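Local coordinates for protein NAD-dependent epimerase/dehydratase (Methylobacillus flagellatus KT, PDB 3GPI) that is of unknown function but probably binds NAD through a Rossmann-type domain, as in the epimerase/dehydratase family to which it is assigned, at residues A[224-227]-A[228-232]; A[15-18]-A[19-22]; A[263-266]-A[267-270]; A[205-208]-A[209-212]. All blocks are in the same frame, centred on the assembly; numbering follows the deposited sequence. Where two conformers were deposited one is given.

Contact 1: A[224-227]-A[228-232]; sequences LRWL and ADRQG
The indole of Trp-226 and the guanidinium of Arg-230 lie flat on one another, with centres 3.5 Å apart and planes 6° from parallel. CZ of Arg-230 sits over the five-membered ring, and its nearest ring atom is NE1 of Trp-226, at 3.1 Å. This is a cation-pi stack. CD of Arg-230 covers the other half of the same face, 3.3 Å from the centroid of the six-membered ring of Trp-226, as a CH-pi contact. CD2 of Leu-227 lies at the edge of the indole, in its plane. At the edge of the guanidinium lies the backbone O of Trp-226, which accepts from NH1 of Arg-230 at 3.2 Å. The torsions allow the stack: the indole CG stands beside its own carbonyl carbon (chi1 -174°), and the arginine chain bends at chi2 to lie over the ring.

This is an i to i+4 cation-pi pair at the C-terminal end of helix 220-230, on the side that meets helix 266-277. Trp-226 O also takes the regular helical bond from Arg-230 N at 3.1 Å. The two donors reach this oxygen from opposite faces of its plane. The guanidinium is thus fixed both by the ring beneath it and by a bond in its own plane.

One residue on, Gln-231 runs its extended side chain back alongside the helix end. Its NE2 donates to Leu-227 O at 3.2 Å, coming from above the carbonyl plane and not along a lone pair. The same amide also bonds Ile-166 O through NE2 and Gln-170 through OE1. Leu-227 packs on Met-165 of helix 164-168.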
loop_
_atom_site.group_PDB
_atom_site.type_symbol
_atom_site.label_atom_id
_atom_site.label_comp_id
_atom_site.label_asym_id
_atom_site.label_seq_id
_atom_site.Cartn_x
_atom_site.Cartn_y
_atom_site.Cartn_z
ATOM N N LEU A 224 -13.847 0.808 15.886
ATOM C CA LEU A 224 -14.255 2.126 16.391
ATOM C C LEU A 224 -14.481 2.086 17.895
ATOM O O LEU A 224 -14.025 2.989 18.569
ATOM C CB LEU A 224 -15.478 2.625 15.639
ATOM C CG LEU A 224 -15.247 3.026 14.203
ATOM C CD1 LEU A 224 -16.608 3.109 13.486
ATOM C CD2 LEU A 224 -14.454 4.350 14.115
ATOM N N ARG A 225 -15.113 1.026 18.409
ATOM C CA ARG A 225 -15.310 0.943 19.858
ATOM C C ARG A 225 -13.995 0.768 20.591
ATOM O O ARG A 225 -13.828 1.344 21.649
ATOM C CB ARG A 225 -16.265 -0.188 20.198
ATOM C CG ARG A 225 -17.709 0.137 19.875
ATOM C CD ARG A 225 -18.556 -1.038 20.215
ATOM N NE ARG A 225 -19.962 -0.710 20.094
ATOM C CZ ARG A 225 -20.898 -1.312 20.821
ATOM N NH1 ARG A 225 -20.558 -2.216 21.744
ATOM N NH2 ARG A 225 -22.165 -0.973 20.626
ATOM N N TRP A 226 -13.068 -0.029 20.037
ATOM C CA TRP A 226 -11.768 -0.248 20.699
ATOM C C TRP A 226 -11.036 1.106 20.756
ATOM O O TRP A 226 -10.441 1.495 21.795
ATOM C CB TRP A 226 -10.983 -1.296 19.855
ATOM C CG TRP A 226 -9.664 -1.735 20.505
ATOM C CD1 TRP A 226 -9.483 -2.833 21.305
ATOM C CD2 TRP A 226 -8.390 -1.115 20.379
ATOM N NE1 TRP A 226 -8.177 -2.922 21.689
ATOM C CE2 TRP A 226 -7.478 -1.884 21.133
ATOM C CE3 TRP A 226 -7.917 -0.001 19.682
ATOM C CZ2 TRP A 226 -6.114 -1.560 21.227
ATOM C CZ3 TRP A 226 -6.556 0.324 19.762
ATOM C CH2 TRP A 226 -5.674 -0.453 20.554
ATOM N N LEU A 227 -11.055 1.836 19.641
ATOM C CA LEU A 227 -10.419 3.137 19.584
ATOM C C LEU A 227 -11.094 4.177 20.500
ATOM O O LEU A 227 -10.425 5.031 21.100
ATOM C CB LEU A 227 -10.396 3.632 18.154
ATOM C CG LEU A 227 -9.378 2.918 17.245
ATOM C CD1 LEU A 227 -9.570 3.309 15.815
ATOM C CD2 LEU A 227 -7.921 3.163 17.719
ATOM N N ALA A 228 -12.414 4.074 20.601
ATOM C CA ALA A 228 -13.178 4.975 21.462
ATOM C C ALA A 228 -12.822 4.664 22.920
ATOM O O ALA A 228 -12.567 5.603 23.691
ATOM C CB ALA A 228 -14.664 4.792 21.214
ATOM N N ASP A 229 -12.728 3.377 23.270
ATOM C CA ASP A 229 -12.383 2.964 24.632
ATOM C C ASP A 229 -11.034 3.516 25.063
ATOM O O ASP A 229 -10.863 4.035 26.180
ATOM C CB ASP A 229 -12.402 1.448 24.770
ATOM C CG ASP A 229 -13.795 0.872 24.767
ATOM O OD1 ASP A 229 -14.792 1.638 24.770
ATOM O OD2 ASP A 229 -13.919 -0.389 24.737
ATOM N N ARG A 230 -10.070 3.492 24.173
ATOM C CA ARG A 230 -8.753 3.963 24.550
ATOM C C ARG A 230 -8.608 5.471 24.527
ATOM O O ARG A 230 -7.586 5.991 24.944
ATOM C CB ARG A 230 -7.695 3.279 23.664
ATOM C CG ARG A 230 -7.268 1.953 24.334
ATOM C CD ARG A 230 -7.124 0.803 23.399
ATOM N NE ARG A 230 -7.162 -0.481 24.109
ATOM C CZ ARG A 230 -8.269 -1.189 24.310
ATOM N NH1 ARG A 230 -9.438 -0.731 23.868
ATOM N NH2 ARG A 230 -8.220 -2.350 24.973
ATOM N N GLN A 231 -9.615 6.185 24.041
ATOM C CA GLN A 231 -9.596 7.637 24.023
ATOM C C GLN A 231 -10.612 8.303 24.974
ATOM O O GLN A 231 -10.837 9.529 24.894
ATOM C CB GLN A 231 -9.820 8.157 22.617
ATOM C CG GLN A 231 -8.725 7.721 21.615
ATOM C CD GLN A 231 -8.971 8.328 20.279
ATOM O OE1 GLN A 231 -8.551 9.444 20.018
ATOM N NE2 GLN A 231 -9.655 7.582 19.407
ATOM N N GLY A 232 -11.237 7.503 25.836
ATOM C CA GLY A 232 -12.211 8.053 26.776
ATOM C C GLY A 232 -13.437 8.619 26.083
ATOM O O GLY A 232 -13.944 9.679 26.472
#

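Contact 2: A[15-18]-A[19-22]; sequences GLEL and ARRL
The chi1 of Glu-17 (176°) sets CG beside the carbonyl carbon, and a bend at chi2 swings the carboxylate toward Arg-20 and Arg-21. Arg-20 is extended as far as CD, then bends at chi3 (69°) so that its guanidinium turns side-on to the acid. It grips with two nitrogens: NE bonds OE1 of Glu-17 at 3.0 Å, and NH2 bonds OE2 of Glu-17 at 2.7 Å. Both oxygens lie close to the guanidinium plane. OE2 takes the NH2 bond on its syn side. On its anti side it accepts NE of Arg-21, also at 2.7 Å; both donors come from the same face of the carboxylate. A further bond from Arg-21 NH2 to Glu-17 OE2 is weak.

The acid is buried with Asp-188, a like charge, close by; the two arginines probably offset both. A glutamine here lacks the charge shared by both arginines and one of the two oxygens held by Arg-20, and would probably leave that guanidinium less fixed. On another flank of the helix, CD1 of Leu-18 meets CD1 of Leu-22 at 3.7 Å, where the helix packs against strand 6-9 and helix 187-201.

Helix 13-24 joins parallel strands 6-9 and 29-33 as the helix of a beta-alpha-beta unit. Gly-15 completes a GxGxxG-like pattern with Gly-10 and Gly-12, consistent with the dinucleotide-binding start of a Rossmann fold.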
loop_
_atom_site.group_PDB
_atom_site.type_symbol
_atom_site.label_atom_id
_atom_site.label_comp_id
_atom_site.label_asym_id
_atom_site.label_seq_id
_atom_site.Cartn_x
_atom_site.Cartn_y
_atom_site.Cartn_z
ATOM N N GLY A 15 5.908 5.656 -0.255
ATOM C CA GLY A 15 7.161 5.737 -1.033
ATOM C C GLY A 15 8.279 6.379 -0.238
ATOM O O GLY A 15 9.430 5.973 -0.361
ATOM N N LEU A 16 7.954 7.369 0.590
ATOM C CA LEU A 16 8.967 8.017 1.404
ATOM C C LEU A 16 9.509 7.122 2.487
ATOM O O LEU A 16 10.717 7.086 2.727
ATOM C CB LEU A 16 8.477 9.339 1.990
ATOM C CG LEU A 16 8.307 10.420 0.932
ATOM C CD1 LEU A 16 7.436 11.588 1.413
ATOM C CD2 LEU A 16 9.725 10.905 0.590
ATOM N N GLU A 17 8.634 6.347 3.116
ATOM C CA GLU A 17 9.085 5.436 4.134
ATOM C C GLU A 17 9.907 4.304 3.538
ATOM O O GLU A 17 10.913 3.901 4.117
ATOM C CB GLU A 17 7.892 4.894 4.954
ATOM C CG GLU A 17 8.230 3.831 6.003
ATOM C CD GLU A 17 9.132 4.297 7.134
ATOM O OE1 GLU A 17 9.339 5.531 7.286
ATOM O OE2 GLU A 17 9.638 3.418 7.856
ATOM N N LEU A 18 9.501 3.843 2.357
ATOM C CA LEU A 18 10.270 2.834 1.640
ATOM C C LEU A 18 11.648 3.383 1.307
ATOM O O LEU A 18 12.664 2.714 1.495
ATOM C CB LEU A 18 9.513 2.445 0.387
ATOM C CG LEU A 18 10.279 1.434 -0.485
ATOM C CD1 LEU A 18 10.645 0.166 0.268
ATOM C CD2 LEU A 18 9.419 1.103 -1.715
ATOM N N ALA A 19 11.684 4.610 0.787
ATOM C CA ALA A 19 12.984 5.193 0.434
ATOM C C ALA A 19 13.894 5.254 1.648
ATOM O O ALA A 19 15.088 4.955 1.546
ATOM C CB ALA A 19 12.809 6.585 -0.183
ATOM N N ARG A 20 13.342 5.640 2.788
ATOM C CA ARG A 20 14.148 5.777 3.997
ATOM C C ARG A 20 14.786 4.454 4.375
ATOM O O ARG A 20 15.979 4.369 4.678
ATOM C CB ARG A 20 13.268 6.326 5.132
ATOM C CG ARG A 20 14.004 6.629 6.434
ATOM C CD ARG A 20 13.041 6.946 7.619
ATOM N NE ARG A 20 12.285 5.753 8.042
ATOM C CZ ARG A 20 12.752 4.810 8.859
ATOM N NH1 ARG A 20 13.987 4.909 9.350
ATOM N NH2 ARG A 20 12.003 3.769 9.195
ATOM N N ARG A 21 13.992 3.382 4.314
ATOM C CA ARG A 21 14.479 2.052 4.669
ATOM C C ARG A 21 15.526 1.554 3.682
ATOM O O ARG A 21 16.589 1.065 4.097
ATOM C CB ARG A 21 13.294 1.082 4.785
ATOM C CG ARG A 21 12.422 1.387 6.006
ATOM C CD ARG A 21 11.095 0.585 6.047
ATOM N NE ARG A 21 10.380 0.933 7.279
ATOM C CZ ARG A 21 10.544 0.341 8.456
ATOM N NH1 ARG A 21 11.293 -0.762 8.589
ATOM N NH2 ARG A 21 9.869 0.816 9.484
ATOM N N LEU A 22 15.273 1.714 2.386
ATOM C CA LEU A 22 16.191 1.222 1.367
ATOM C C LEU A 22 17.497 1.995 1.410
ATOM O O LEU A 22 18.551 1.398 1.208
ATOM C CB LEU A 22 15.564 1.343 -0.021
ATOM C CG LEU A 22 14.415 0.392 -0.271
ATOM C CD1 LEU A 22 13.801 0.762 -1.585
ATOM C CD2 LEU A 22 14.876 -1.091 -0.243
#

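Contact 3: A[263-266]-A[267-270]; sequences YPDY and VSGY. With EDO (1,2-ethanediol), chain B.
Asp-265 is the N-cap of helix 266-277, and its carboxylate folds back over the first turn. OD1 of Asp-265 accepts from Val-267 N at 3.1 Å and from Ser-268 N at 3.3 Å; both bonds are weak. The backbone O of Asp-265 takes a straighter bond, from Gly-269 N at 3.2 Å (N-H...O angle 173°) and in the carbonyl plane. Asp-265 thus meets the amides of Val-267, Ser-268 and Gly-269, the first two only weakly through OD1. Its CG stands between the backbone N and the carbonyl carbon (chi1 52°), which turns OD1 toward those two amides.

The Tyr-266 ring leans forward over the next residue (chi1 71°), and one face covers Val-267 N and CG2. CG2 of Val-267 lies 3.8 Å from the ring centroid of Tyr-266, a CH-pi contact. CB of Tyr-266 touches CD2 of Tyr-270 at 4.0 Å, one turn on. The Tyr-266 ring also meets Trp-226 of helix 220-230 edge-to-face. An alanine at Tyr-266 is likely to uncover the Val-267 methyl and open a gap beside Trp-226.

Tyr-263 lies beside the first turn: its CD1 comes 3.5 Å from CA of Gly-269. The Tyr-263 ring stacks on His-186, and Tyr-263 N donates to OD2 of Asp-189. On the other flank Tyr-270 stacks on Tyr-158 and reaches a 1,2-ethanediol, probably from the crystallisation liquor, which Arg-184 NE also holds. O1 of the diol lies at the edge of the Tyr-270 ring, near its plane, and is hydrogen-bonded to OH of Tyr-270 at 2.7 Å.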
loop_
_atom_site.group_PDB
_atom_site.type_symbol
_atom_site.label_atom_id
_atom_site.label_comp_id
_atom_site.label_asym_id
_atom_site.label_seq_id
_atom_site.Cartn_x
_atom_site.Cartn_y
_atom_site.Cartn_z
ATOM N N TYR A 263 3.654 -4.538 13.085
ATOM C CA TYR A 263 2.375 -4.310 13.737
ATOM C C TYR A 263 1.444 -5.387 13.268
ATOM O O TYR A 263 0.707 -5.198 12.292
ATOM C CB TYR A 263 1.820 -2.931 13.368
ATOM C CG TYR A 263 2.757 -1.821 13.698
ATOM C CD1 TYR A 263 2.904 -1.394 15.027
ATOM C CD2 TYR A 263 3.492 -1.195 12.710
ATOM C CE1 TYR A 263 3.765 -0.349 15.345
ATOM C CE2 TYR A 263 4.380 -0.163 13.023
ATOM C CZ TYR A 263 4.494 0.256 14.334
ATOM O OH TYR A 263 5.375 1.291 14.593
ATOM N N PRO A 264 1.464 -6.544 13.940
ATOM C CA PRO A 264 0.715 -7.718 13.446
ATOM C C PRO A 264 -0.789 -7.464 13.362
ATOM O O PRO A 264 -1.462 -8.119 12.593
ATOM C CB PRO A 264 1.083 -8.834 14.434
ATOM C CG PRO A 264 2.293 -8.368 15.157
ATOM C CD PRO A 264 2.318 -6.867 15.105
ATOM N N ASP A 265 -1.312 -6.536 14.164
ATOM C CA ASP A 265 -2.751 -6.300 14.198
ATOM C C ASP A 265 -2.995 -4.872 14.677
ATOM O O ASP A 265 -2.055 -4.154 15.072
ATOM C CB ASP A 265 -3.425 -7.332 15.103
ATOM C CG ASP A 265 -2.767 -7.396 16.446
ATOM O OD1 ASP A 265 -2.737 -6.363 17.115
ATOM O OD2 ASP A 265 -2.186 -8.451 16.782
ATOM N N TYR A 266 -4.261 -4.457 14.666
ATOM C CA TYR A 266 -4.653 -3.093 14.984
ATOM C C TYR A 266 -4.299 -2.699 16.430
ATOM O O TYR A 266 -4.083 -1.524 16.706
ATOM C CB TYR A 266 -6.172 -2.940 14.729
ATOM C CG TYR A 266 -7.007 -3.681 15.768
ATOM C CD1 TYR A 266 -7.558 -2.988 16.840
ATOM C CD2 TYR A 266 -7.261 -5.057 15.650
ATOM C CE1 TYR A 266 -8.334 -3.630 17.796
ATOM C CE2 TYR A 266 -8.029 -5.730 16.619
ATOM C CZ TYR A 266 -8.581 -4.993 17.662
ATOM O OH TYR A 266 -9.358 -5.640 18.603
ATOM N N VAL A 267 -4.267 -3.677 17.319
ATOM C CA VAL A 267 -3.926 -3.403 18.742
ATOM C C VAL A 267 -2.515 -2.818 18.845
ATOM O O VAL A 267 -2.304 -1.786 19.504
ATOM C CB VAL A 267 -4.056 -4.661 19.596
ATOM C CG1 VAL A 267 -3.549 -4.456 21.027
ATOM C CG2 VAL A 267 -5.541 -5.100 19.656
ATOM N N SER A 268 -1.568 -3.436 18.133
ATOM C CA SER A 268 -0.185 -2.966 18.075
ATOM C C SER A 268 -0.047 -1.628 17.347
ATOM O O SER A 268 0.582 -0.669 17.827
ATOM C CB SER A 268 0.665 -4.030 17.371
ATOM O OG SER A 268 0.643 -5.206 18.149
ATOM N N GLY A 269 -0.606 -1.556 16.137
ATOM C CA GLY A 269 -0.466 -0.388 15.320
ATOM C C GLY A 269 -1.161 0.833 15.893
ATOM O O GLY A 269 -0.554 1.910 15.998
ATOM N N TYR A 270 -2.439 0.692 16.226
ATOM C CA TYR A 270 -3.122 1.830 16.812
ATOM C C TYR A 270 -2.630 2.123 18.220
ATOM O O TYR A 270 -2.580 3.287 18.595
ATOM C CB TYR A 270 -4.637 1.675 16.738
ATOM C CG TYR A 270 -5.186 1.983 15.375
ATOM C CD1 TYR A 270 -5.190 3.280 14.888
ATOM C CD2 TYR A 270 -5.683 0.979 14.555
ATOM C CE1 TYR A 270 -5.675 3.604 13.624
ATOM C CE2 TYR A 270 -6.197 1.281 13.274
ATOM C CZ TYR A 270 -6.187 2.584 12.819
ATOM O OH TYR A 270 -6.653 2.878 11.578
HETATM C C1 EDO B . -8.181 1.222 8.948
HETATM O O1 EDO B . -7.487 0.839 10.086
HETATM C C2 EDO B . -9.073 0.044 8.750
HETATM O O2 EDO B . -10.367 0.535 8.965
HETATM O O HOH W 1 -1.178 -7.161 19.854
#

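Contact 4: A[205-208]-A[209-212]; sequences VPER and LYIV
From Pro-206 to Glu-207 the backbone runs extended. At Arg-208 it turns into the helical region (psi -15°), and Leu-209 then opens strand 209-212. With this turn and chi1 near -64°, the Tyr-210 side chain comes back alongside the loop. Glu-207 N donates to OH of Tyr-210 at 3.3 Å, with an N-H...O angle of 160°. The phenol oxygen is therefore the acceptor here, and the bond ties the end of the side chain to the backbone before the strand.

The side chain of Glu-207 crosses the ring of Tyr-210 at about a right angle. Its aliphatic part does the touching: CB of Glu-207 lies 3.6 Å from CZ of Tyr-210, and CG of Glu-207 lies 3.3 Å from OH of Tyr-210. The Glu-207 chain bends at chi2, which carries the carboxylate past the ring. A water then bridges the turn. It donates to OE1 of Glu-207 at 2.9 Å and to the backbone O of Leu-209 at 2.6 Å. The guanidinium of Arg-208 is held by Tyr-147 O.

Strand 209-212 pairs in parallel with strand 149-158, where Leu-209 packs on Ile-151 and Arg-153. The ring of Tyr-210 lies against helix 187-201, edge-to-face with Phe-193 and in touch with Leu-197. Near the surface, the loop residue Pro-206 touches both Arg-201 of that helix and Thr-150 of strand 149-158.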
loop_
_atom_site.group_PDB
_atom_site.type_symbol
_atom_site.label_atom_id
_atom_site.label_comp_id
_atom_site.label_asym_id
_atom_site.label_seq_id
_atom_site.Cartn_x
_atom_site.Cartn_y
_atom_site.Cartn_z
ATOM N N VAL A 205 13.302 -15.800 -5.099
ATOM C CA VAL A 205 12.517 -15.100 -6.107
ATOM C C VAL A 205 11.079 -14.852 -5.624
ATOM O O VAL A 205 10.371 -15.806 -5.258
ATOM C CB VAL A 205 12.486 -15.862 -7.496
ATOM C CG1 VAL A 205 13.905 -16.245 -7.903
ATOM C CG2 VAL A 205 11.596 -17.116 -7.501
ATOM N N PRO A 206 10.646 -13.577 -5.657
ATOM C CA PRO A 206 9.285 -13.296 -5.215
ATOM C C PRO A 206 8.207 -13.859 -6.130
ATOM O O PRO A 206 8.383 -14.060 -7.335
ATOM C CB PRO A 206 9.213 -11.754 -5.185
ATOM C CG PRO A 206 10.366 -11.288 -6.009
ATOM C CD PRO A 206 11.419 -12.340 -5.889
ATOM N N GLU A 207 7.085 -14.109 -5.492
ATOM C CA GLU A 207 5.828 -14.429 -6.138
ATOM C C GLU A 207 5.352 -13.292 -7.031
ATOM O O GLU A 207 5.755 -12.116 -6.865
ATOM C CB GLU A 207 4.800 -14.611 -5.030
ATOM C CG GLU A 207 5.136 -15.681 -4.022
ATOM C CD GLU A 207 4.463 -16.992 -4.334
ATOM O OE1 GLU A 207 3.363 -16.991 -4.939
ATOM O OE2 GLU A 207 5.046 -18.030 -3.958
ATOM N N ARG A 208 4.420 -13.600 -7.934
ATOM C CA ARG A 208 3.899 -12.550 -8.789
ATOM C C ARG A 208 2.826 -11.664 -8.137
ATOM O O ARG A 208 2.543 -10.608 -8.659
ATOM C CB ARG A 208 3.456 -13.080 -10.162
ATOM C CG ARG A 208 4.677 -13.365 -11.054
ATOM C CD ARG A 208 4.317 -13.744 -12.463
ATOM N NE ARG A 208 3.800 -12.639 -13.263
ATOM C CZ ARG A 208 4.557 -11.767 -13.929
ATOM N NH1 ARG A 208 5.874 -11.865 -13.877
ATOM N NH2 ARG A 208 3.987 -10.771 -14.613
ATOM N N LEU A 209 2.265 -12.106 -7.021
ATOM C CA LEU A 209 1.152 -11.403 -6.371
ATOM C C LEU A 209 1.110 -11.710 -4.900
ATOM O O LEU A 209 1.145 -12.855 -4.500
ATOM C CB LEU A 209 -0.158 -11.869 -7.043
ATOM C CG LEU A 209 -1.476 -11.343 -6.468
ATOM C CD1 LEU A 209 -1.619 -9.839 -6.589
ATOM C CD2 LEU A 209 -2.691 -12.023 -7.184
ATOM N N TYR A 210 0.982 -10.644 -4.091
ATOM C CA TYR A 210 0.693 -10.788 -2.650
ATOM C C TYR A 210 -0.391 -9.835 -2.280
ATOM O O TYR A 210 -0.422 -8.691 -2.762
ATOM C CB TYR A 210 1.876 -10.355 -1.767
ATOM C CG TYR A 210 3.150 -11.173 -1.886
ATOM C CD1 TYR A 210 3.377 -12.277 -1.064
ATOM C CD2 TYR A 210 4.108 -10.840 -2.828
ATOM C CE1 TYR A 210 4.566 -13.018 -1.181
ATOM C CE2 TYR A 210 5.303 -11.577 -2.949
ATOM C CZ TYR A 210 5.506 -12.651 -2.122
ATOM O OH TYR A 210 6.694 -13.337 -2.319
ATOM N N ILE A 211 -1.235 -10.293 -1.373
ATOM C CA ILE A 211 -2.099 -9.407 -0.606
ATOM C C ILE A 211 -1.253 -8.907 0.577
ATOM O O ILE A 211 -0.644 -9.694 1.316
ATOM C CB ILE A 211 -3.339 -10.154 -0.098
ATOM C CG1 ILE A 211 -4.222 -10.492 -1.303
ATOM C CG2 ILE A 211 -4.161 -9.214 0.852
ATOM C CD1 ILE A 211 -5.478 -11.321 -0.978
ATOM N N VAL A 212 -1.179 -7.588 0.743
ATOM C CA VAL A 212 -0.396 -6.980 1.824
ATOM C C VAL A 212 -1.383 -6.444 2.834
ATOM O O VAL A 212 -1.995 -5.390 2.618
ATOM C CB VAL A 212 0.524 -5.881 1.254
ATOM C CG1 VAL A 212 1.459 -5.379 2.346
ATOM C CG2 VAL A 212 1.415 -6.454 0.164
HETATM O O HOH W 2 1.411 -15.022 -5.938
#

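Every contact is local, and each closes only a turn of its own. Along the chain they come in series, with none nested or crossing. Contact 2 comes first, on helix 13-24 of the Rossmann-type fold. Contact 4 follows, where the chain leaves helix 187-201 and enters strand 209-212. Contacts 2 and 4 do not touch, yet both pack on helix 187-201. Contact 1 ends helix 220-230, and contact 3 starts helix 266-277. These two meet directly: Leu-227 CD2 and Tyr-270 CB are 3.7 Å apart. They tie the two late helices together, while contact 3 comes within about 7 Å (nearest atoms) of contact 2.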